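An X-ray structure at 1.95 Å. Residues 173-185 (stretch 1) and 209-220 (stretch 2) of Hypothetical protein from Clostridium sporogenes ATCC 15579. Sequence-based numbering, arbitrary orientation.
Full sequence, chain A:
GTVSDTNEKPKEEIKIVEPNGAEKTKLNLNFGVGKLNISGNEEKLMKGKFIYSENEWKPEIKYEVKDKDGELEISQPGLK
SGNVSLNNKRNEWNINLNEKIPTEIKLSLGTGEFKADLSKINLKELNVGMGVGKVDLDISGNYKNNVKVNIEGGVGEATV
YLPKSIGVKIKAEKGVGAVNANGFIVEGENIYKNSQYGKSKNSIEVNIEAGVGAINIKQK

Stretch 1 (173-185) EKGVGAVNANGFI
Stretch 2, residues 209-220: EAGVGAINIKQK

The two stretches run parallel and in register, each residue of 209-217 facing the one 36 positions earlier; together they bury 853 Å². Both repeat the same motif, a strand, a corner at glycine and a second strand, so most positions pair like with like, with Lys174-Ala210, Val179-Ile215 and Ala181-Ile217 as the exceptions.

Glu209 (phi/psi -128/135, chi1 m, chi2 t) pairs with Glu173 (-121/130, also m, t). The carboxylates lie on one face, Glu173 OE1 4.0 Å from Glu209 OE2, two like charges close together on residues that are exposed or partly exposed. Ala210 N donates to Glu173 O (2.8 Å), and Ala210 O accepts from Gly175 N (2.9 Å); its methyl shares the other face with the CB of Lys174, whose chain (chi1 p, chi2 p) leads away.

At Gly211 (-69/-71) and Gly175 (-80/-66) both chains turn the corner. Gly211 O accepts from Val176 N at 3.0 Å and weakly from Gly175 N at 3.1 Å. A CB on Gly175 would fall 2.6 Å from Gly211 O, so Gly175 leaves this position bare. Val212 and Val176, both extended with chi1 t, then pack side by side, Val212 CG2 4.4 Å from Val176 CB.

Gly213 (148/-179) matches Gly177 (148/-166), backbone angles that call for glycine. Gly213 N donates to Val176 O (2.9 Å), but Gly213 O finds no hydrogen-bond partner and receives only a CA-H contact from Gly177 CA at 3.4 Å. Ala178 N is likewise buried unpaired. Ala214, at -101/148, leads back into regular pairing.

Ile215 (-117/119; m, t) donates from N to Ala178 O (2.8 Å) and accepts at O from Asn180 N (2.7 Å). Its CB packs 4.4 Å from CG2 of Val179 (chi1 t), beta-branched side chains, which favour extended backbone; Ile215 is buried, Val179 only partly. Asn216 lies on the other face with Asn180, both m with chi2 near -57°, joined by one side-chain hydrogen bond: Asn180 ND2 donates to Asn216 OD1 at 2.8 Å, while Asn216 ND2 is satisfied elsewhere in the structure.

Ile217 (-117/136; p, t) donates from N to Asn180 O (2.8 Å). Its CG1 presses against Ala181 CB at 3.3 Å, a close fit that the single methyl of alanine makes with little to spare, and its CD1 sits over the Phe184 ring, 4.2 Å from the centroid. A type II turn runs from Ala181 to Phe184, with Gly183 at 95/-5; Phe184 has its CA-to-CB bond toward stretch 2, and its ring (chi1 -69°, chi2 87°) lies against Ile217 and Gln219. Water 2 donates to Ile217 O (2.8 Å) and Asn182 O (2.5 Å).

The CA-to-CB bond of Lys218 (-141/147) points away, yet its NZ donates to water 1 (2.7 Å), which donates to Asn180 O (2.9 Å). Gln219 (-100/143; m, t) covers the opposite ring face, CG 3.3 Å from Phe184 CZ. Lys220 ends the chain out of reach of stretch 1.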

# COMPACT_ATOMS: atom_id res chain seq x y z
N GLU A 173 0.40 8.47 15.14
CA GLU A 173 0.94 8.03 16.41
C GLU A 173 2.27 7.30 16.26
O GLU A 173 2.42 6.38 15.45
CB GLU A 173 -0.07 7.12 17.08
CG GLU A 173 -1.23 7.91 17.67
CD GLU A 173 -2.44 7.06 17.95
OE1 GLU A 173 -2.67 6.07 17.21
OE2 GLU A 173 -3.16 7.41 18.90
N LYS A 174 3.25 7.71 17.05
CA LYS A 174 4.54 6.99 17.07
C LYS A 174 4.93 6.67 18.49
O LYS A 174 4.50 7.34 19.43
CB LYS A 174 5.67 7.76 16.33
CG LYS A 174 5.78 9.29 16.55
CD LYS A 174 5.74 9.69 17.99
CE LYS A 174 6.15 11.13 18.23
NZ LYS A 174 6.94 11.14 19.52
N GLY A 175 5.72 5.60 18.65
CA GLY A 175 6.26 5.26 19.95
C GLY A 175 7.46 6.15 20.19
O GLY A 175 7.45 7.00 21.06
N VAL A 176 8.50 5.95 19.37
CA VAL A 176 9.72 6.75 19.43
C VAL A 176 10.02 7.20 18.01
O VAL A 176 10.24 6.39 17.07
CB VAL A 176 10.89 5.91 19.99
CG1 VAL A 176 12.16 6.72 20.01
CG2 VAL A 176 10.52 5.39 21.39
N GLY A 177 10.03 8.49 17.83
CA GLY A 177 10.24 9.05 16.50
C GLY A 177 9.50 10.36 16.34
O GLY A 177 9.03 10.95 17.29
N ALA A 178 9.38 10.80 15.12
CA ALA A 178 8.86 12.11 14.86
C ALA A 178 7.79 12.04 13.81
O ALA A 178 7.78 11.16 12.94
CB ALA A 178 9.99 13.02 14.41
N VAL A 179 6.84 12.94 13.95
CA VAL A 179 5.88 13.19 12.92
C VAL A 179 6.28 14.48 12.28
O VAL A 179 6.40 15.53 12.94
CB VAL A 179 4.48 13.31 13.46
CG1 VAL A 179 3.51 13.56 12.32
CG2 VAL A 179 4.14 12.07 14.21
N ASN A 180 6.56 14.40 11.00
CA ASN A 180 6.87 15.57 10.19
C ASN A 180 5.70 15.88 9.31
O ASN A 180 5.40 15.14 8.38
CB ASN A 180 8.14 15.30 9.39
CG ASN A 180 9.28 14.88 10.30
OD1 ASN A 180 9.63 15.61 11.24
ND2 ASN A 180 9.81 13.69 10.09
N ALA A 181 5.02 16.99 9.60
CA ALA A 181 3.76 17.30 8.91
C ALA A 181 3.65 18.75 8.56
O ALA A 181 2.59 19.36 8.79
CB ALA A 181 2.56 16.89 9.77
N ASN A 182 4.70 19.32 7.98
CA ASN A 182 4.66 20.76 7.72
C ASN A 182 3.58 21.14 6.69
O ASN A 182 3.38 20.48 5.66
CB ASN A 182 6.05 21.27 7.31
CG ASN A 182 7.07 21.15 8.44
OD1 ASN A 182 6.72 21.13 9.62
ND2 ASN A 182 8.35 21.07 8.07
N GLY A 183 2.83 22.18 7.01
CA GLY A 183 1.81 22.66 6.10
C GLY A 183 0.44 22.09 6.43
O GLY A 183 -0.52 22.47 5.80
N PHE A 184 0.37 21.18 7.40
CA PHE A 184 -0.92 20.72 7.91
C PHE A 184 -1.35 21.44 9.19
O PHE A 184 -0.55 21.82 10.03
CB PHE A 184 -0.91 19.24 8.21
CG PHE A 184 -0.82 18.38 7.01
CD1 PHE A 184 0.42 18.04 6.48
CD2 PHE A 184 -1.95 17.85 6.43
CE1 PHE A 184 0.52 17.22 5.38
CE2 PHE A 184 -1.85 17.03 5.31
CZ PHE A 184 -0.60 16.71 4.80
N ILE A 185 -2.64 21.56 9.34
CA ILE A 185 -3.21 22.12 10.56
C ILE A 185 -3.04 21.11 11.67
O ILE A 185 -3.29 19.94 11.48
CB ILE A 185 -4.72 22.43 10.35
CG1 ILE A 185 -4.87 23.53 9.29
CG2 ILE A 185 -5.40 22.86 11.64
CD1 ILE A 185 -6.19 23.50 8.58
N GLU A 209 0.41 4.51 12.38
CA GLU A 209 1.06 4.16 13.64
C GLU A 209 2.44 3.68 13.29
O GLU A 209 2.63 2.88 12.36
CB GLU A 209 0.32 3.02 14.35
CG GLU A 209 -1.11 3.32 14.79
CD GLU A 209 -1.77 2.11 15.46
OE1 GLU A 209 -2.06 1.10 14.77
OE2 GLU A 209 -1.98 2.15 16.69
N ALA A 210 3.42 4.14 14.04
CA ALA A 210 4.79 3.66 13.86
C ALA A 210 5.35 3.34 15.23
O ALA A 210 5.27 4.15 16.13
CB ALA A 210 5.65 4.70 13.16
N GLY A 211 5.94 2.18 15.39
CA GLY A 211 6.57 1.85 16.67
C GLY A 211 7.80 2.71 16.88
O GLY A 211 7.84 3.57 17.74
N VAL A 212 8.83 2.43 16.10
CA VAL A 212 10.03 3.23 16.10
C VAL A 212 10.27 3.70 14.68
O VAL A 212 10.51 2.89 13.75
CB VAL A 212 11.25 2.38 16.55
CG1 VAL A 212 12.52 3.16 16.41
CG2 VAL A 212 11.07 1.94 18.00
N GLY A 213 10.25 5.00 14.49
CA GLY A 213 10.52 5.55 13.17
C GLY A 213 9.76 6.83 12.92
O GLY A 213 9.05 7.32 13.77
N ALA A 214 9.93 7.38 11.74
CA ALA A 214 9.38 8.68 11.42
C ALA A 214 8.11 8.51 10.59
O ALA A 214 7.98 7.57 9.81
CB ALA A 214 10.40 9.45 10.63
N ILE A 215 7.18 9.43 10.77
CA ILE A 215 6.04 9.53 9.92
C ILE A 215 6.09 10.88 9.23
O ILE A 215 6.08 11.94 9.88
CB ILE A 215 4.76 9.46 10.75
CG1 ILE A 215 4.66 8.10 11.40
CG2 ILE A 215 3.54 9.74 9.88
CD1 ILE A 215 3.56 8.02 12.47
N ASN A 216 6.15 10.83 7.90
CA ASN A 216 6.24 12.04 7.09
C ASN A 216 4.98 12.21 6.31
O ASN A 216 4.66 11.36 5.50
CB ASN A 216 7.39 11.92 6.13
CG ASN A 216 8.71 11.67 6.84
OD1 ASN A 216 9.12 12.45 7.67
ND2 ASN A 216 9.34 10.57 6.53
N ILE A 217 4.24 13.27 6.58
CA ILE A 217 3.04 13.53 5.79
C ILE A 217 3.16 14.83 5.02
O ILE A 217 3.59 15.85 5.56
CB ILE A 217 1.73 13.50 6.65
CG1 ILE A 217 1.86 14.31 7.91
CG2 ILE A 217 1.41 12.08 7.08
CD1 ILE A 217 0.52 14.51 8.58
N LYS A 218 2.75 14.77 3.76
CA LYS A 218 3.02 15.82 2.79
C LYS A 218 1.80 16.02 1.89
O LYS A 218 1.10 15.07 1.59
CB LYS A 218 4.22 15.42 1.92
CG LYS A 218 5.56 15.41 2.63
CD LYS A 218 6.57 14.49 1.93
CE LYS A 218 8.03 14.78 2.28
NZ LYS A 218 8.25 15.14 3.72
N GLN A 219 1.56 17.25 1.45
CA GLN A 219 0.50 17.52 0.49
C GLN A 219 1.12 17.66 -0.87
O GLN A 219 2.20 18.22 -1.02
CB GLN A 219 -0.26 18.81 0.84
CG GLN A 219 -0.93 18.75 2.19
CD GLN A 219 -1.93 19.85 2.42
OE1 GLN A 219 -1.73 20.71 3.28
NE2 GLN A 219 -3.04 19.81 1.69
N LYS A 220 0.43 17.16 -1.87
CA LYS A 220 0.92 17.13 -3.22
C LYS A 220 -0.22 17.50 -4.18
O LYS A 220 -1.42 17.27 -3.94
CB LYS A 220 1.42 15.71 -3.46
CG LYS A 220 1.86 15.38 -4.83
CD LYS A 220 2.77 14.19 -4.71
CE LYS A 220 3.18 13.57 -6.04
NZ LYS A 220 4.31 12.61 -5.71
OXT LYS A 220 0.00 18.06 -5.24
O HOH W 1 7.00 15.61 6.01
O HOH W 2 4.72 18.40 5.05